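Local coordinates for TATA-box-binding protein (Methanococcus jannaschii, PDB 2Z8U) that probably binds the TATA box of archaeal promoters as a general transcription factor, helping to start transcription by RNA polymerase, at residues 24-37 with 84-98. Sequence-based numbering, arbitrary orientation.
Sequences IGDNIDLEEVAMIL and IKKIIKELKDAGIDV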
# COMPACT_ATOMS: atom_id res chain seq x y z
N ILE B 24 -25.45 -29.64 9.92
CA ILE B 24 -26.49 -30.67 9.95
C ILE B 24 -25.96 -32.12 10.05
O ILE B 24 -26.74 -33.07 10.11
CB ILE B 24 -27.51 -30.50 8.73
CG1 ILE B 24 -26.87 -30.87 7.38
CG2 ILE B 24 -28.16 -29.08 8.76
CD1 ILE B 24 -27.87 -30.88 6.20
N GLY B 25 -24.64 -32.28 10.07
CA GLY B 25 -24.02 -33.61 10.09
C GLY B 25 -22.53 -33.46 9.94
O GLY B 25 -22.02 -32.36 10.08
N ASP B 26 -21.83 -34.55 9.61
CA ASP B 26 -20.35 -34.63 9.73
C ASP B 26 -19.54 -34.91 8.46
O ASP B 26 -18.35 -34.55 8.38
CB ASP B 26 -19.96 -35.71 10.76
CG ASP B 26 -20.54 -35.44 12.17
OD1 ASP B 26 -20.45 -34.30 12.69
OD2 ASP B 26 -21.05 -36.42 12.77
N ASN B 27 -20.13 -35.64 7.52
CA ASN B 27 -19.41 -36.14 6.35
C ASN B 27 -20.50 -36.57 5.38
O ASN B 27 -20.67 -37.75 5.07
CB ASN B 27 -18.47 -37.30 6.75
CG ASN B 27 -17.79 -37.99 5.56
OD1 ASN B 27 -17.50 -37.37 4.52
ND2 ASN B 27 -17.53 -39.28 5.72
N ILE B 28 -21.22 -35.56 4.90
CA ILE B 28 -22.48 -35.71 4.17
C ILE B 28 -22.19 -36.10 2.73
O ILE B 28 -21.36 -35.48 2.06
CB ILE B 28 -23.30 -34.38 4.17
CG1 ILE B 28 -23.35 -33.72 5.57
CG2 ILE B 28 -24.70 -34.60 3.55
CD1 ILE B 28 -24.64 -33.91 6.37
N ASP B 29 -22.86 -37.15 2.26
CA ASP B 29 -22.68 -37.62 0.89
C ASP B 29 -23.54 -36.74 -0.00
O ASP B 29 -24.72 -36.98 -0.14
CB ASP B 29 -23.09 -39.10 0.83
CG ASP B 29 -23.01 -39.72 -0.55
OD1 ASP B 29 -22.87 -39.03 -1.59
OD2 ASP B 29 -23.07 -40.97 -0.58
N LEU B 30 -22.93 -35.73 -0.62
CA LEU B 30 -23.70 -34.78 -1.46
C LEU B 30 -24.30 -35.37 -2.75
O LEU B 30 -25.33 -34.88 -3.24
CB LEU B 30 -22.85 -33.54 -1.78
CG LEU B 30 -22.42 -32.72 -0.55
CD1 LEU B 30 -21.57 -31.55 -0.97
CD2 LEU B 30 -23.64 -32.25 0.27
N GLU B 31 -23.66 -36.40 -3.31
CA GLU B 31 -24.25 -37.11 -4.45
C GLU B 31 -25.65 -37.70 -4.10
O GLU B 31 -26.59 -37.58 -4.88
CB GLU B 31 -23.32 -38.18 -5.01
CG GLU B 31 -23.97 -39.01 -6.14
CD GLU B 31 -23.03 -40.00 -6.81
OE1 GLU B 31 -21.91 -40.22 -6.28
OE2 GLU B 31 -23.41 -40.55 -7.87
N GLU B 32 -25.78 -38.32 -2.93
CA GLU B 32 -27.06 -38.85 -2.48
C GLU B 32 -28.05 -37.74 -2.10
O GLU B 32 -29.23 -37.88 -2.34
CB GLU B 32 -26.87 -39.81 -1.30
CG GLU B 32 -26.33 -41.17 -1.75
CD GLU B 32 -26.41 -42.23 -0.67
OE1 GLU B 32 -26.80 -41.89 0.47
OE2 GLU B 32 -26.09 -43.40 -0.97
N VAL B 33 -27.56 -36.63 -1.54
CA VAL B 33 -28.42 -35.45 -1.28
C VAL B 33 -29.01 -34.96 -2.61
O VAL B 33 -30.22 -34.72 -2.72
CB VAL B 33 -27.64 -34.33 -0.53
CG1 VAL B 33 -28.48 -33.08 -0.34
CG2 VAL B 33 -27.15 -34.82 0.83
N ALA B 34 -28.17 -34.87 -3.63
CA ALA B 34 -28.67 -34.44 -4.95
C ALA B 34 -29.68 -35.42 -5.55
O ALA B 34 -30.57 -35.00 -6.32
CB ALA B 34 -27.50 -34.20 -5.90
N MET B 35 -29.58 -36.70 -5.21
CA MET B 35 -30.57 -37.68 -5.66
C MET B 35 -31.96 -37.47 -5.08
O MET B 35 -32.95 -37.91 -5.65
CB MET B 35 -30.13 -39.10 -5.32
CG MET B 35 -28.95 -39.57 -6.13
SD MET B 35 -28.52 -41.23 -5.59
CE MET B 35 -27.23 -41.62 -6.71
N ILE B 36 -32.05 -36.80 -3.94
CA ILE B 36 -33.37 -36.69 -3.34
C ILE B 36 -33.93 -35.29 -3.25
O ILE B 36 -35.15 -35.11 -3.31
CB ILE B 36 -33.47 -37.41 -1.98
CG1 ILE B 36 -32.43 -36.86 -1.02
CG2 ILE B 36 -33.38 -38.96 -2.18
CD1 ILE B 36 -32.48 -37.42 0.37
N LEU B 37 -33.08 -34.28 -3.10
CA LEU B 37 -33.58 -32.91 -3.11
C LEU B 37 -33.96 -32.48 -4.52
O LEU B 37 -33.15 -32.55 -5.44
CB LEU B 37 -32.57 -31.93 -2.53
CG LEU B 37 -32.15 -32.14 -1.09
CD1 LEU B 37 -31.28 -30.96 -0.65
CD2 LEU B 37 -33.35 -32.31 -0.16
N ILE B 84 -34.91 -25.39 6.91
CA ILE B 84 -33.77 -26.31 7.15
C ILE B 84 -34.28 -27.64 7.72
O ILE B 84 -33.90 -28.70 7.24
CB ILE B 84 -32.67 -25.67 8.05
CG1 ILE B 84 -31.95 -24.57 7.27
CG2 ILE B 84 -31.63 -26.77 8.51
CD1 ILE B 84 -31.12 -23.54 8.15
N LYS B 85 -35.18 -27.59 8.70
CA LYS B 85 -35.69 -28.85 9.26
C LYS B 85 -36.47 -29.73 8.24
O LYS B 85 -36.50 -30.94 8.35
CB LYS B 85 -36.44 -28.61 10.57
CG LYS B 85 -35.46 -28.42 11.76
CD LYS B 85 -36.07 -27.69 12.94
CE LYS B 85 -35.16 -27.82 14.22
NZ LYS B 85 -33.78 -27.12 14.22
N LYS B 86 -37.10 -29.09 7.25
CA LYS B 86 -37.82 -29.81 6.19
C LYS B 86 -36.85 -30.59 5.33
O LYS B 86 -37.08 -31.77 4.98
CB LYS B 86 -38.59 -28.80 5.33
CG LYS B 86 -39.91 -28.37 5.96
CD LYS B 86 -40.69 -27.40 5.07
CE LYS B 86 -41.88 -26.81 5.84
NZ LYS B 86 -42.62 -25.84 4.99
N ILE B 87 -35.75 -29.92 4.98
CA ILE B 87 -34.64 -30.56 4.24
C ILE B 87 -34.02 -31.70 5.05
O ILE B 87 -33.78 -32.79 4.50
CB ILE B 87 -33.58 -29.51 3.81
CG1 ILE B 87 -34.24 -28.43 2.90
CG2 ILE B 87 -32.34 -30.16 3.19
CD1 ILE B 87 -34.60 -28.89 1.50
N ILE B 88 -33.74 -31.45 6.34
CA ILE B 88 -33.22 -32.47 7.27
C ILE B 88 -34.11 -33.74 7.29
O ILE B 88 -33.62 -34.87 7.18
CB ILE B 88 -33.02 -31.87 8.71
CG1 ILE B 88 -31.83 -30.89 8.70
CG2 ILE B 88 -32.86 -32.99 9.79
CD1 ILE B 88 -31.57 -30.18 10.02
N LYS B 89 -35.41 -33.53 7.42
CA LYS B 89 -36.36 -34.65 7.39
C LYS B 89 -36.22 -35.48 6.11
O LYS B 89 -36.22 -36.70 6.16
CB LYS B 89 -37.79 -34.17 7.55
CG LYS B 89 -38.83 -35.27 7.47
CD LYS B 89 -40.19 -34.71 7.84
CE LYS B 89 -41.23 -35.82 7.93
NZ LYS B 89 -41.27 -36.70 6.74
N GLU B 90 -36.12 -34.82 4.95
CA GLU B 90 -35.95 -35.58 3.71
C GLU B 90 -34.69 -36.41 3.72
O GLU B 90 -34.71 -37.59 3.37
CB GLU B 90 -35.89 -34.66 2.50
CG GLU B 90 -37.18 -33.97 2.17
CD GLU B 90 -36.96 -33.09 0.96
OE1 GLU B 90 -36.78 -33.64 -0.14
OE2 GLU B 90 -36.95 -31.87 1.12
N LEU B 91 -33.58 -35.80 4.13
CA LEU B 91 -32.30 -36.52 4.21
C LEU B 91 -32.36 -37.66 5.24
O LEU B 91 -31.92 -38.78 4.95
CB LEU B 91 -31.12 -35.57 4.50
CG LEU B 91 -30.99 -34.31 3.62
CD1 LEU B 91 -29.67 -33.59 4.00
CD2 LEU B 91 -31.08 -34.54 2.12
N LYS B 92 -32.95 -37.39 6.41
CA LYS B 92 -33.16 -38.45 7.40
C LYS B 92 -34.01 -39.59 6.82
O LYS B 92 -33.67 -40.76 6.98
CB LYS B 92 -33.80 -37.92 8.70
CG LYS B 92 -34.30 -39.03 9.63
CD LYS B 92 -34.84 -38.50 10.96
CE LYS B 92 -35.32 -39.66 11.85
NZ LYS B 92 -36.32 -39.20 12.86
N ASP B 93 -35.11 -39.24 6.16
CA ASP B 93 -36.01 -40.22 5.55
C ASP B 93 -35.25 -41.05 4.50
O ASP B 93 -35.47 -42.26 4.38
CB ASP B 93 -37.21 -39.52 4.91
CG ASP B 93 -38.24 -39.10 5.93
OD1 ASP B 93 -38.10 -39.48 7.12
OD2 ASP B 93 -39.19 -38.36 5.56
N ALA B 94 -34.36 -40.38 3.77
CA ALA B 94 -33.52 -41.03 2.77
C ALA B 94 -32.45 -41.95 3.35
O ALA B 94 -31.84 -42.72 2.61
CB ALA B 94 -32.87 -40.00 1.85
N GLY B 95 -32.26 -41.92 4.66
CA GLY B 95 -31.26 -42.76 5.31
C GLY B 95 -29.91 -42.06 5.41
O GLY B 95 -28.89 -42.69 5.68
N ILE B 96 -29.90 -40.75 5.18
CA ILE B 96 -28.67 -39.96 5.30
C ILE B 96 -28.53 -39.48 6.72
O ILE B 96 -29.47 -38.93 7.31
CB ILE B 96 -28.61 -38.77 4.29
CG1 ILE B 96 -28.45 -39.30 2.87
CG2 ILE B 96 -27.42 -37.87 4.62
CD1 ILE B 96 -29.14 -38.49 1.76
N ASP B 97 -27.36 -39.72 7.29
CA ASP B 97 -27.13 -39.42 8.68
C ASP B 97 -27.07 -37.90 8.92
O ASP B 97 -26.14 -37.25 8.45
CB ASP B 97 -25.84 -40.05 9.15
CG ASP B 97 -25.67 -39.96 10.64
OD1 ASP B 97 -26.70 -39.93 11.34
OD2 ASP B 97 -24.52 -39.90 11.11
N VAL B 98 -28.05 -37.37 9.66
CA VAL B 98 -28.15 -35.92 9.95
C VAL B 98 -28.49 -35.64 11.41
O VAL B 98 -29.03 -36.49 12.11
CB VAL B 98 -29.15 -35.17 9.00
CG1 VAL B 98 -28.61 -35.10 7.58
CG2 VAL B 98 -30.51 -35.81 9.01
O HOH W 1 -37.54 -33.18 -2.94
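The two helices of the first TBP repeat meet here, short helix 30-36 against the last turns of the long helix 77-94, through Val-33 and Ile-36 on one side and Ile-87 and Leu-91 on the other, with Leu-37 and Ile-96 from just past the helices. The axes of 30-36 and 84-94 cross at 106° and come within 10.3 Å. Leu-91 CD2 is central. It lies 3.9 Å from Val-33 CG1 and is also touched by Leu-37 CD2, whose side chain runs nearly at right angles to that of Leu-91. With CG1 between its backbone N and carbonyl carbon (chi1 58°), Ile-36 sends CD1 to Leu-91 CD2 and, at 3.8 Å, to Ile-96 CD1. With an alanine here, each of these methyls would probably lose a neighbour and a gap would open beside Leu-91. Leu-37 CD2 also meets Ile-87 CD1 at 4.0 Å and packs against the carboxylate of Glu-90. One water donates to both Ile-36 O and Glu-90 OE1 and bridges the two segments, between which no direct hydrogen bond forms.

In the saddle-shaped TBP fold both helices lie on one face of the curved antiparallel sheet, the side opposite the DNA-binding surface in this family. Val-33 rests on Leu-50, Leu-37 on Cys-52 and Ile-63, and Ile-87 on Leu-54. A Schellman motif at Gly-95 ends the long helix and turns the chain back, bringing Ile-96 CD1 up to Val-33 CG2, while the Ile-96 side chain slides past that of Glu-32 in the opposite direction. Further along, Ile-24 CG2 meets Ile-88 CD1 at 3.8 Å, while its CD1 touches Leu-91 CD1 at 3.9 Å. Val-98 CA approaches Ile-24 O at 3.2 Å in a bent CA-H...O contact, 121° at the hydrogen.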